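Local coordinates for protein vacuolar aminopeptidase 1 (Saccharomyces cerevisiae, PDB 5JGF) that removes N-terminal amino acids, preferably neutral or hydrophobic ones, from peptides in the vacuole as a zinc-dependent dodecamer, and is the major cargo of the Cvt pathway, at residues 50-61 / 71-79; 158-166 / 182-190. One frame throughout, in Å; residues are numbered along the deposited sequence.

Contact 1. Residues 50-61 / 71-79; sequences WQDSIGEDGGKF and SAFILGKNW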
ATOM      1  N   TRP D  50      35.939  -9.272  56.579  1.00 22.93           N
ATOM      2  CA  TRP D  50      36.050  -7.991  57.267  1.00 23.80           C
ATOM      3  C   TRP D  50      35.966  -8.036  58.792  1.00 25.88           C
ATOM      4  O   TRP D  50      36.033  -6.991  59.443  1.00 25.37           O
ATOM      5  CB  TRP D  50      34.977  -7.033  56.744  1.00 23.21           C
ATOM      6  CG  TRP D  50      35.095  -6.710  55.278  1.00 23.30           C
ATOM      7  CD1 TRP D  50      36.123  -7.038  54.439  1.00 22.71           C
ATOM      8  CD2 TRP D  50      34.163  -5.956  54.493  1.00 23.30           C
ATOM      9  NE1 TRP D  50      35.891  -6.530  53.181  1.00 22.58           N
ATOM     10  CE2 TRP D  50      34.695  -5.862  53.186  1.00 23.06           C
ATOM     11  CE3 TRP D  50      32.929  -5.348  54.768  1.00 23.20           C
ATOM     12  CZ2 TRP D  50      34.034  -5.182  52.154  1.00 22.90           C
ATOM     13  CZ3 TRP D  50      32.272  -4.671  53.740  1.00 22.40           C
ATOM     14  CH2 TRP D  50      32.829  -4.596  52.450  1.00 21.66           C
ATOM     15  N   GLN D  51      35.831  -9.227  59.360  1.00 27.08           N
ATOM     16  CA  GLN D  51      35.715  -9.359  60.811  1.00 30.88           C
ATOM     17  C   GLN D  51      36.816  -8.612  61.561  1.00 30.93           C
ATOM     18  O   GLN D  51      36.547  -7.969  62.572  1.00 33.38           O
ATOM     19  CB  GLN D  51      35.724 -10.836  61.217  1.00 33.56           C
ATOM     20  CG  GLN D  51      35.114 -11.121  62.583  1.00 40.56           C
ATOM     21  CD  GLN D  51      33.618 -10.867  62.620  1.00 44.30           C
ATOM     22  OE1 GLN D  51      32.861 -11.385  61.797  1.00 46.62           O
ATOM     23  NE2 GLN D  51      33.183 -10.072  63.597  1.00 46.41           N
ATOM     24  N   ASP D  52      38.048  -8.682  61.068  1.00 30.57           N
ATOM     25  CA  ASP D  52      39.158  -8.003  61.732  1.00 31.99           C
ATOM     26  C   ASP D  52      39.493  -6.622  61.177  1.00 31.56           C
ATOM     27  O   ASP D  52      40.440  -5.979  61.641  1.00 32.59           O
ATOM     28  CB  ASP D  52      40.422  -8.868  61.694  1.00 34.28           C
ATOM     29  CG  ASP D  52      40.315 -10.106  62.568  1.00 34.86           C
ATOM     30  OD1 ASP D  52      39.482 -10.112  63.498  1.00 35.85           O
ATOM     31  OD2 ASP D  52      41.074 -11.067  62.333  1.00 36.54           O
ATOM     32  N   SER D  53      38.731  -6.161  60.191  1.00 28.46           N
ATOM     33  CA  SER D  53      38.981  -4.848  59.603  1.00 26.48           C
ATOM     34  C   SER D  53      38.006  -3.814  60.142  1.00 24.32           C
ATOM     35  O   SER D  53      38.308  -2.622  60.179  1.00 23.98           O
ATOM     36  CB  SER D  53      38.872  -4.913  58.079  1.00 27.55           C
ATOM     37  OG  SER D  53      39.917  -5.697  57.532  1.00 29.95           O
ATOM     38  N   ILE D  54      36.833  -4.279  60.552  1.00 24.02           N
ATOM     39  CA  ILE D  54      35.813  -3.399  61.099  1.00 24.34           C
ATOM     40  C   ILE D  54      35.590  -3.780  62.559  1.00 26.06           C
ATOM     41  O   ILE D  54      35.187  -4.901  62.856  1.00 27.11           O
ATOM     42  CB  ILE D  54      34.484  -3.537  60.324  1.00 24.43           C
ATOM     43  CG1 ILE D  54      34.694  -3.104  58.870  1.00 23.22           C
ATOM     44  CG2 ILE D  54      33.403  -2.697  60.981  1.00 23.93           C
ATOM     45  CD1 ILE D  54      33.476  -3.289  57.993  1.00 23.95           C
ATOM     46  N   GLY D  55      35.872  -2.852  63.466  1.00 27.88           N
ATOM     47  CA  GLY D  55      35.687  -3.125  64.881  1.00 28.19           C
ATOM     48  C   GLY D  55      34.410  -2.501  65.418  1.00 28.52           C
ATOM     49  O   GLY D  55      33.621  -1.940  64.658  1.00 28.06           O
ATOM     50  N   GLU D  56      34.203  -2.584  66.732  1.00 27.56           N
ATOM     51  CA  GLU D  56      32.994  -2.026  67.328  1.00 26.90           C
ATOM     52  C   GLU D  56      32.945  -0.503  67.308  1.00 24.74           C
ATOM     53  O   GLU D  56      31.889   0.080  67.546  1.00 23.16           O
ATOM     54  CB  GLU D  56      32.795  -2.549  68.751  1.00 30.51           C
ATOM     55  CG  GLU D  56      34.040  -2.609  69.595  1.00 35.63           C
ATOM     56  CD  GLU D  56      33.790  -3.279  70.935  1.00 39.83           C
ATOM     57  OE1 GLU D  56      34.485  -2.929  71.911  1.00 41.88           O
ATOM     58  OE2 GLU D  56      32.908  -4.160  71.005  1.00 41.26           O
ATOM     59  N   ASP D  57      34.071   0.148  67.027  1.00 24.07           N
ATOM     60  CA  ASP D  57      34.078   1.609  66.964  1.00 26.25           C
ATOM     61  C   ASP D  57      33.510   2.064  65.620  1.00 24.60           C
ATOM     62  O   ASP D  57      33.297   3.258  65.392  1.00 24.36           O
ATOM     63  CB  ASP D  57      35.494   2.165  67.109  1.00 30.20           C
ATOM     64  CG  ASP D  57      36.071   1.962  68.503  1.00 34.74           C
ATOM     65  OD1 ASP D  57      35.370   2.262  69.492  1.00 35.13           O
ATOM     66  OD2 ASP D  57      37.236   1.524  68.606  1.00 38.57           O
ATOM     67  N   GLY D  58      33.278   1.102  64.733  1.00 23.16           N
ATOM     68  CA  GLY D  58      32.753   1.425  63.421  1.00 22.40           C
ATOM     69  C   GLY D  58      33.810   2.184  62.652  1.00 21.71           C
ATOM     70  O   GLY D  58      35.001   1.898  62.791  1.00 21.07           O
ATOM     71  N   GLY D  59      33.394   3.152  61.844  1.00 19.51           N
ATOM     72  CA  GLY D  59      34.367   3.920  61.091  1.00 19.65           C
ATOM     73  C   GLY D  59      33.936   4.266  59.680  1.00 19.77           C
ATOM     74  O   GLY D  59      32.770   4.108  59.316  1.00 20.16           O
ATOM     75  N   LYS D  60      34.890   4.746  58.892  1.00 18.59           N
ATOM     76  CA  LYS D  60      34.645   5.132  57.508  1.00 18.62           C
ATOM     77  C   LYS D  60      35.394   4.183  56.581  1.00 18.66           C
ATOM     78  O   LYS D  60      36.619   4.059  56.664  1.00 18.57           O
ATOM     79  CB  LYS D  60      35.114   6.571  57.285  1.00 17.07           C
ATOM     80  CG  LYS D  60      34.399   7.575  58.174  1.00 18.02           C
ATOM     81  CD  LYS D  60      35.023   8.956  58.086  1.00 20.37           C
ATOM     82  CE  LYS D  60      34.366   9.916  59.071  1.00 22.21           C
ATOM     83  NZ  LYS D  60      35.087  11.218  59.120  1.00 21.60           N
ATOM     84  N   PHE D  61      34.657   3.510  55.700  1.00 17.92           N
ATOM     85  CA  PHE D  61      35.270   2.564  54.777  1.00 17.33           C
ATOM     86  C   PHE D  61      34.657   2.620  53.382  1.00 17.03           C
ATOM     87  O   PHE D  61      33.696   3.344  53.124  1.00 14.98           O
ATOM     88  CB  PHE D  61      35.101   1.124  55.281  1.00 19.41           C
ATOM     89  CG  PHE D  61      35.306   0.954  56.763  1.00 20.87           C
ATOM     90  CD1 PHE D  61      34.293   1.270  57.663  1.00 19.57           C
ATOM     91  CD2 PHE D  61      36.507   0.460  57.256  1.00 21.94           C
ATOM     92  CE1 PHE D  61      34.474   1.097  59.033  1.00 22.68           C
ATOM     93  CE2 PHE D  61      36.697   0.284  58.629  1.00 21.49           C
ATOM     94  CZ  PHE D  61      35.679   0.602  59.514  1.00 21.35           C
ATOM     95  N   SER D  71      31.348   1.140  46.871  1.00 14.40           N
ATOM     96  CA  SER D  71      30.451   1.422  47.981  1.00 15.29           C
ATOM     97  C   SER D  71      31.246   2.060  49.108  1.00 15.92           C
ATOM     98  O   SER D  71      32.194   1.466  49.623  1.00 13.97           O
ATOM     99  CB  SER D  71      29.788   0.143  48.492  1.00 16.03           C
ATOM    100  OG  SER D  71      28.898   0.439  49.558  1.00 16.85           O
ATOM    101  N   ALA D  72      30.872   3.284  49.463  1.00 14.99           N
ATOM    102  CA  ALA D  72      31.531   4.007  50.542  1.00 15.31           C
ATOM    103  C   ALA D  72      30.520   4.064  51.670  1.00 16.23           C
ATOM    104  O   ALA D  72      29.336   4.318  51.433  1.00 15.75           O
ATOM    105  CB  ALA D  72      31.894   5.413  50.092  1.00 14.00           C
ATOM    106  N   PHE D  73      30.966   3.817  52.896  1.00 16.77           N
ATOM    107  CA  PHE D  73      30.041   3.852  54.011  1.00 15.09           C
ATOM    108  C   PHE D  73      30.643   4.337  55.321  1.00 16.29           C
ATOM    109  O   PHE D  73      31.857   4.280  55.533  1.00 15.57           O
ATOM    110  CB  PHE D  73      29.388   2.475  54.199  1.00 16.62           C
ATOM    111  CG  PHE D  73      30.366   1.340  54.387  1.00 19.94           C
ATOM    112  CD1 PHE D  73      30.595   0.803  55.652  1.00 20.49           C
ATOM    113  CD2 PHE D  73      31.023   0.778  53.294  1.00 18.59           C
ATOM    114  CE1 PHE D  73      31.458  -0.285  55.825  1.00 20.66           C
ATOM    115  CE2 PHE D  73      31.887  -0.308  53.457  1.00 20.82           C
ATOM    116  CZ  PHE D  73      32.103  -0.841  54.726  1.00 17.58           C
ATOM    117  N   ILE D  74      29.764   4.839  56.178  1.00 16.41           N
ATOM    118  CA  ILE D  74      30.131   5.355  57.488  1.00 16.82           C
ATOM    119  C   ILE D  74      29.279   4.595  58.495  1.00 17.51           C
ATOM    120  O   ILE D  74      28.049   4.645  58.439  1.00 18.02           O
ATOM    121  CB  ILE D  74      29.819   6.857  57.596  1.00 17.25           C
ATOM    122  CG1 ILE D  74      30.449   7.605  56.418  1.00 16.28           C
ATOM    123  CG2 ILE D  74      30.348   7.407  58.921  1.00 17.29           C
ATOM    124  CD1 ILE D  74      30.043   9.065  56.332  1.00 19.28           C
ATOM    125  N   LEU D  75      29.936   3.889  59.408  1.00 17.07           N
ATOM    126  CA  LEU D  75      29.243   3.098  60.418  1.00 17.06           C
ATOM    127  C   LEU D  75      29.538   3.642  61.812  1.00 19.24           C
ATOM    128  O   LEU D  75      30.692   3.698  62.232  1.00 18.95           O
ATOM    129  CB  LEU D  75      29.691   1.638  60.313  1.00 17.58           C
ATOM    130  CG  LEU D  75      29.153   0.608  61.313  1.00 18.41           C
ATOM    131  CD1 LEU D  75      27.630   0.579  61.300  1.00 18.53           C
ATOM    132  CD2 LEU D  75      29.715  -0.757  60.955  1.00 18.45           C
ATOM    133  N   GLY D  76      28.488   4.042  62.520  1.00 18.92           N
ATOM    134  CA  GLY D  76      28.663   4.595  63.851  1.00 19.60           C
ATOM    135  C   GLY D  76      28.815   3.550  64.938  1.00 19.17           C
ATOM    136  O   GLY D  76      28.188   2.494  64.894  1.00 19.28           O
ATOM    137  N   LYS D  77      29.652   3.854  65.923  1.00 21.07           N
ATOM    138  CA  LYS D  77      29.895   2.944  67.034  1.00 21.02           C
ATOM    139  C   LYS D  77      28.602   2.581  67.751  1.00 20.11           C
ATOM    140  O   LYS D  77      28.454   1.467  68.251  1.00 20.69           O
ATOM    141  CB  LYS D  77      30.866   3.583  68.030  1.00 24.20           C
ATOM    142  CG  LYS D  77      31.089   2.769  69.295  1.00 26.62           C
ATOM    143  CD  LYS D  77      32.022   3.497  70.252  1.00 30.04           C
ATOM    144  CE  LYS D  77      32.163   2.746  71.569  1.00 31.50           C
ATOM    145  NZ  LYS D  77      32.984   3.514  72.552  1.00 34.44           N
ATOM    146  N   ASN D  78      27.662   3.519  67.787  1.00 20.12           N
ATOM    147  CA  ASN D  78      26.395   3.293  68.471  1.00 20.99           C
ATOM    148  C   ASN D  78      25.245   2.874  67.566  1.00 20.24           C
ATOM    149  O   ASN D  78      24.085   2.907  67.972  1.00 17.87           O
ATOM    150  CB  ASN D  78      26.005   4.547  69.253  1.00 23.35           C
ATOM    151  CG  ASN D  78      27.052   4.930  70.276  1.00 25.86           C
ATOM    152  OD1 ASN D  78      27.535   4.078  71.019  1.00 27.21           O
ATOM    153  ND2 ASN D  78      27.406   6.211  70.323  1.00 26.94           N
ATOM    154  N   TRP D  79      25.563   2.470  66.342  1.00 19.84           N
ATOM    155  CA  TRP D  79      24.521   2.044  65.414  1.00 19.19           C
ATOM    156  C   TRP D  79      23.865   0.746  65.874  1.00 20.47           C
ATOM    157  O   TRP D  79      24.512  -0.114  66.474  1.00 20.85           O
ATOM    158  CB  TRP D  79      25.106   1.830  64.012  1.00 19.00           C
ATOM    159  CG  TRP D  79      24.091   1.310  63.024  1.00 19.21           C
ATOM    160  CD1 TRP D  79      23.082   2.019  62.434  1.00 19.42           C
ATOM    161  CD2 TRP D  79      23.964  -0.038  62.551  1.00 19.13           C
ATOM    162  NE1 TRP D  79      22.334   1.197  61.624  1.00 17.74           N
ATOM    163  CE2 TRP D  79      22.853  -0.070  61.676  1.00 18.54           C
ATOM    164  CE3 TRP D  79      24.679  -1.222  62.782  1.00 20.51           C
ATOM    165  CZ2 TRP D  79      22.440  -1.242  61.029  1.00 18.23           C
ATOM    166  CZ3 TRP D  79      24.270  -2.389  62.137  1.00 21.91           C
ATOM    167  CH2 TRP D  79      23.158  -2.387  61.269  1.00 21.91           C
TER
HETATM  168  O   HOH W   1      29.820  -0.685  68.777  1.00 25.76           O
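F61 and F73 form the apolar centre, their planes 30° apart but slid until the rings barely overlap. Over one face of the F73 ring lies the F61 methylene: a CH-pi contact, F61 CB 4.0 Å from the ring centroid. F73 holds CG between its backbone N and carbonyl carbon (chi1 56°), swinging the ring toward F61. I54 slots its CD1 against the edge of the F73 ring, W50 CZ3 comes within 4.0 Å of F73 CZ, and I54 CG2 meets L75 CD2; helix 312-324 also packs on F73 and L75. The backbone beneath is a beta hairpin at one side of the mixed central sheet, its strands 172° apart in direction. F61 and F73 are a hydrogen-bonded pair, as are G59 and L75, with G59 N to L75 O at 2.8 Å. G59 takes backbone angles that call for glycine, and the F61 ring lies close to its CA. On the other face K60 runs its aliphatic stem alongside I74 and delivers NZ to A278 O. At the solvent edge the extended K77 lies beside D57, NZ 4.1 Å from OD1, too far for a salt bridge, while one water donates to both E56 O and K77 O.

Contact 2. Residues 158-166 / 182-190; sequences LPVCRIPSL and DQTIPVIGF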
ATOM      1  N   LEU D 158      44.078  14.318  23.133  1.00 15.36           N
ATOM      2  CA  LEU D 158      44.171  13.820  21.765  1.00 14.76           C
ATOM      3  C   LEU D 158      42.973  12.987  21.320  1.00 14.01           C
ATOM      4  O   LEU D 158      42.678  11.947  21.910  1.00 13.76           O
ATOM      5  CB  LEU D 158      45.443  12.977  21.576  1.00 15.28           C
ATOM      6  CG  LEU D 158      45.597  12.347  20.182  1.00 16.34           C
ATOM      7  CD1 LEU D 158      45.793  13.445  19.140  1.00 16.13           C
ATOM      8  CD2 LEU D 158      46.775  11.389  20.161  1.00 16.49           C
ATOM      9  N   PRO D 159      42.247  13.454  20.290  1.00 14.57           N
ATOM     10  CA  PRO D 159      41.099  12.685  19.805  1.00 13.61           C
ATOM     11  C   PRO D 159      41.672  11.753  18.738  1.00 14.40           C
ATOM     12  O   PRO D 159      41.979  12.183  17.624  1.00 15.84           O
ATOM     13  CB  PRO D 159      40.179  13.759  19.232  1.00 14.13           C
ATOM     14  CG  PRO D 159      41.141  14.770  18.694  1.00 15.84           C
ATOM     15  CD  PRO D 159      42.243  14.825  19.740  1.00 14.14           C
ATOM     16  N   VAL D 160      41.847  10.486  19.092  1.00 14.21           N
ATOM     17  CA  VAL D 160      42.421   9.507  18.172  1.00 13.90           C
ATOM     18  C   VAL D 160      41.456   9.003  17.101  1.00 15.05           C
ATOM     19  O   VAL D 160      41.890   8.514  16.060  1.00 15.32           O
ATOM     20  CB  VAL D 160      42.970   8.270  18.938  1.00 15.11           C
ATOM     21  CG1 VAL D 160      43.971   8.714  20.011  1.00 14.33           C
ATOM     22  CG2 VAL D 160      41.820   7.485  19.574  1.00 13.52           C
ATOM     23  N   CYS D 161      40.155   9.126  17.365  1.00 14.66           N
ATOM     24  CA  CYS D 161      39.119   8.648  16.449  1.00 17.02           C
ATOM     25  C   CYS D 161      38.053   9.690  16.152  1.00 14.73           C
ATOM     26  O   CYS D 161      37.917  10.686  16.858  1.00 14.52           O
ATOM     27  CB  CYS D 161      38.414   7.409  17.039  1.00 14.39           C
ATOM     28  SG  CYS D 161      39.442   5.949  17.121  1.00 31.30           S
ATOM     29  N   ARG D 162      37.292   9.428  15.098  1.00 13.93           N
ATOM     30  CA  ARG D 162      36.192  10.281  14.676  1.00 13.24           C
ATOM     31  C   ARG D 162      35.377   9.460  13.683  1.00 12.57           C
ATOM     32  O   ARG D 162      35.942   8.842  12.782  1.00 13.75           O
ATOM     33  CB  ARG D 162      36.721  11.556  14.006  1.00 14.91           C
ATOM     34  CG  ARG D 162      35.638  12.484  13.445  1.00 18.13           C
ATOM     35  CD  ARG D 162      36.256  13.772  12.889  1.00 17.49           C
ATOM     36  NE  ARG D 162      35.281  14.673  12.269  1.00 18.13           N
ATOM     37  CZ  ARG D 162      34.667  14.431  11.115  1.00 19.45           C
ATOM     38  NH1 ARG D 162      34.922  13.314  10.444  1.00 18.78           N
ATOM     39  NH2 ARG D 162      33.802  15.308  10.624  1.00 17.25           N
ATOM     40  N   ILE D 163      34.060   9.432  13.874  1.00 12.50           N
ATOM     41  CA  ILE D 163      33.159   8.697  12.985  1.00 10.47           C
ATOM     42  C   ILE D 163      32.646   9.758  12.012  1.00 11.55           C
ATOM     43  O   ILE D 163      31.811  10.590  12.366  1.00 12.48           O
ATOM     44  CB  ILE D 163      31.981   8.090  13.769  1.00 12.24           C
ATOM     45  CG1 ILE D 163      32.519   7.278  14.957  1.00 12.82           C
ATOM     46  CG2 ILE D 163      31.147   7.199  12.846  1.00 12.46           C
ATOM     47  CD1 ILE D 163      31.453   6.795  15.920  1.00 10.86           C
ATOM     48  N   PRO D 164      33.129   9.722  10.764  1.00 13.30           N
ATOM     49  CA  PRO D 164      32.766  10.676   9.711  1.00 11.28           C
ATOM     50  C   PRO D 164      31.410  10.567   9.036  1.00 11.97           C
ATOM     51  O   PRO D 164      31.082   9.541   8.445  1.00 11.99           O
ATOM     52  CB  PRO D 164      33.899  10.504   8.712  1.00 12.24           C
ATOM     53  CG  PRO D 164      34.117   9.025   8.749  1.00 11.35           C
ATOM     54  CD  PRO D 164      34.075   8.712  10.247  1.00 12.47           C
ATOM     55  N   SER D 165      30.631  11.642   9.105  1.00 11.00           N
ATOM     56  CA  SER D 165      29.334  11.662   8.445  1.00 11.63           C
ATOM     57  C   SER D 165      29.620  11.759   6.951  1.00 11.70           C
ATOM     58  O   SER D 165      30.681  12.242   6.545  1.00 10.99           O
ATOM     59  CB  SER D 165      28.517  12.881   8.886  1.00 11.87           C
ATOM     60  OG  SER D 165      29.154  14.095   8.505  1.00 14.22           O
ATOM     61  N   LEU D 166      28.690  11.280   6.133  1.00 10.65           N
ATOM     62  CA  LEU D 166      28.852  11.363   4.690  1.00 11.88           C
ATOM     63  C   LEU D 166      28.266  12.702   4.259  1.00 11.26           C
ATOM     64  O   LEU D 166      27.199  13.093   4.733  1.00 12.12           O
ATOM     65  CB  LEU D 166      28.098  10.223   3.994  1.00 11.47           C
ATOM     66  CG  LEU D 166      28.169  10.240   2.462  1.00 12.88           C
ATOM     67  CD1 LEU D 166      29.614  10.054   2.013  1.00 13.48           C
ATOM     68  CD2 LEU D 166      27.294   9.131   1.891  1.00 12.82           C
ATOM     69  N   ASP D 182      28.383  -1.393   9.856  1.00 16.41           N
ATOM     70  CA  ASP D 182      29.046  -1.029   8.608  1.00 16.26           C
ATOM     71  C   ASP D 182      29.240   0.447   8.295  1.00 16.42           C
ATOM     72  O   ASP D 182      30.086   0.792   7.473  1.00 15.14           O
ATOM     73  CB  ASP D 182      28.311  -1.661   7.422  1.00 18.73           C
ATOM     74  CG  ASP D 182      28.241  -3.168   7.517  1.00 20.64           C
ATOM     75  OD1 ASP D 182      29.247  -3.777   7.929  1.00 22.04           O
ATOM     76  OD2 ASP D 182      27.187  -3.739   7.166  1.00 22.27           O
ATOM     77  N   GLN D 183      28.473   1.324   8.929  1.00 14.09           N
ATOM     78  CA  GLN D 183      28.603   2.737   8.604  1.00 15.30           C
ATOM     79  C   GLN D 183      29.181   3.644   9.682  1.00 15.49           C
ATOM     80  O   GLN D 183      29.874   4.610   9.369  1.00 17.56           O
ATOM     81  CB  GLN D 183      27.245   3.274   8.140  1.00 14.91           C
ATOM     82  CG  GLN D 183      26.684   2.510   6.937  1.00 14.38           C
ATOM     83  CD  GLN D 183      25.378   3.091   6.423  1.00 14.67           C
ATOM     84  OE1 GLN D 183      24.401   3.206   7.162  1.00 14.54           O
ATOM     85  NE2 GLN D 183      25.354   3.453   5.147  1.00 15.37           N
ATOM     86  N   THR D 184      28.912   3.341  10.945  1.00 13.09           N
ATOM     87  CA  THR D 184      29.426   4.179  12.023  1.00 13.16           C
ATOM     88  C   THR D 184      30.709   3.583  12.593  1.00 13.43           C
ATOM     89  O   THR D 184      30.746   3.140  13.743  1.00 14.56           O
ATOM     90  CB  THR D 184      28.377   4.326  13.139  1.00 12.11           C
ATOM     91  OG1 THR D 184      28.066   3.036  13.668  1.00 13.28           O
ATOM     92  CG2 THR D 184      27.105   4.952  12.591  1.00 14.38           C
ATOM     93  N   ILE D 185      31.759   3.577  11.778  1.00 12.12           N
ATOM     94  CA  ILE D 185      33.045   3.020  12.179  1.00 13.54           C
ATOM     95  C   ILE D 185      34.068   4.131  12.403  1.00 14.01           C
ATOM     96  O   ILE D 185      34.275   4.988  11.545  1.00 12.09           O
ATOM     97  CB  ILE D 185      33.578   2.038  11.104  1.00 14.74           C
ATOM     98  CG1 ILE D 185      32.517   0.970  10.810  1.00 13.32           C
ATOM     99  CG2 ILE D 185      34.863   1.371  11.587  1.00 11.96           C
ATOM    100  CD1 ILE D 185      32.871   0.033   9.660  1.00 13.89           C
ATOM    101  N   PRO D 186      34.719   4.134  13.577  1.00 14.30           N
ATOM    102  CA  PRO D 186      35.710   5.176  13.856  1.00 13.25           C
ATOM    103  C   PRO D 186      36.933   5.097  12.951  1.00 13.82           C
ATOM    104  O   PRO D 186      37.502   4.019  12.748  1.00 14.13           O
ATOM    105  CB  PRO D 186      36.085   4.928  15.320  1.00 13.17           C
ATOM    106  CG  PRO D 186      34.889   4.191  15.881  1.00 14.85           C
ATOM    107  CD  PRO D 186      34.518   3.268  14.750  1.00 12.93           C
ATOM    108  N   VAL D 187      37.327   6.246  12.409  1.00 14.29           N
ATOM    109  CA  VAL D 187      38.511   6.341  11.565  1.00 12.88           C
ATOM    110  C   VAL D 187      39.602   6.801  12.524  1.00 16.42           C
ATOM    111  O   VAL D 187      39.445   7.811  13.215  1.00 15.25           O
ATOM    112  CB  VAL D 187      38.318   7.380  10.442  1.00 13.75           C
ATOM    113  CG1 VAL D 187      39.643   7.658   9.745  1.00 14.03           C
ATOM    114  CG2 VAL D 187      37.299   6.858   9.437  1.00 12.63           C
ATOM    115  N   ILE D 188      40.703   6.058  12.570  1.00 14.68           N
ATOM    116  CA  ILE D 188      41.780   6.376  13.492  1.00 16.30           C
ATOM    117  C   ILE D 188      43.028   6.977  12.846  1.00 17.18           C
ATOM    118  O   ILE D 188      43.835   7.611  13.524  1.00 18.12           O
ATOM    119  CB  ILE D 188      42.138   5.107  14.319  1.00 18.37           C
ATOM    120  CG1 ILE D 188      43.047   5.471  15.490  1.00 21.53           C
ATOM    121  CG2 ILE D 188      42.783   4.059  13.422  1.00 18.68           C
ATOM    122  CD1 ILE D 188      43.098   4.395  16.565  1.00 21.76           C
ATOM    123  N   GLY D 189      43.193   6.799  11.540  1.00 17.94           N
ATOM    124  CA  GLY D 189      44.359   7.378  10.893  1.00 18.35           C
ATOM    125  C   GLY D 189      44.487   7.112   9.408  1.00 19.47           C
ATOM    126  O   GLY D 189      43.588   6.558   8.780  1.00 17.38           O
ATOM    127  N   PHE D 190      45.610   7.544   8.845  1.00 20.35           N
ATOM    128  CA  PHE D 190      45.916   7.333   7.438  1.00 20.87           C
ATOM    129  C   PHE D 190      47.437   7.308   7.401  1.00 23.65           C
ATOM    130  O   PHE D 190      48.082   8.308   7.098  1.00 23.53           O
ATOM    131  CB  PHE D 190      45.390   8.474   6.564  1.00 21.38           C
ATOM    132  CG  PHE D 190      45.303   8.114   5.109  1.00 22.30           C
ATOM    133  CD1 PHE D 190      44.147   7.541   4.592  1.00 21.08           C
ATOM    134  CD2 PHE D 190      46.403   8.271   4.272  1.00 23.01           C
ATOM    135  CE1 PHE D 190      44.088   7.124   3.266  1.00 20.75           C
ATOM    136  CE2 PHE D 190      46.353   7.856   2.942  1.00 23.79           C
ATOM    137  CZ  PHE D 190      45.195   7.282   2.439  1.00 22.52           C
TER
HETATM  138  O   HOH W   2      40.651  10.107  13.286  1.00 34.05           O
HETATM  139  O   HOH W   3      31.031   7.070   9.324  1.00 10.85           O
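C161 packs its CB against P186 CB at 3.8 Å, the middle of a buried contact in which the irregular segment 158-166 runs roughly antiparallel to strand 187-189, outermost within this chain in the six-stranded antiparallel sheet. Each segment carries a classic beta bulge against a neighbouring strand: V160 and C161 facing L132 of strand 132-140, I188 and G189 facing G112 of strand 112-119. The tight side is apolar. With SG beside its backbone N (chi1 -69°), C161 lays the sulfur against P186 CB and, at 4.0 Å, against I188 CB; a thiol, slim and polarisable, is consistent with a place wedged between the proline ring and the branched isoleucine. I163 lies alongside P186, CG1 to CG, while its other branch, CG2, comes within 3.6 Å of T184 CA, beta-branching thus serving two neighbours. P164 and V187 cross at about a right angle, CD of the proline on V187 CG2. Strands 112-119 and 233-242 pack on C161 and P186 from beyond.

Polar pairing is looser. V187 N gives R162 O a straight bond of 3.0 Å, though the donor stands above the plane of the carbonyl, but its return partner, R162 N to V187 O, is weak and bent to 134°. R162 starts out away from the partner segment, and its guanidinium makes a salt bridge with D129 and hydrogen bonds to R441 O and S436 OG of a second subunit, placing this contact at a subunit interface of the dodecamer. One water bridges P164 O and Q183 O, where the two segments have drawn apart. The other donates to V187 O at 2.6 Å and only weakly to V160 O, whose nearest side-chain neighbour in the partner segment is I188 CG1, 3.3 Å away.

How the contacts relate
Contact 1 and contact 2 lie on opposite sides of the chain's centre, their own centres 49 Å apart and their nearest atoms about 29 Å apart, so neither touches the other. They follow in series along the chain, both within its M18 peptidase region, but belong to different beta-sheets: 50-61 / 71-79 to the mixed one that also contains strand 86-91, ending at the zinc ligand H91, and 158-166 / 182-190 to the border of the six-stranded antiparallel one. Both lie away from the zinc and substrate sites. Their surroundings differ too: no other subunit touches contact 1, whereas contact 2 meets a second copy of the protein extensively.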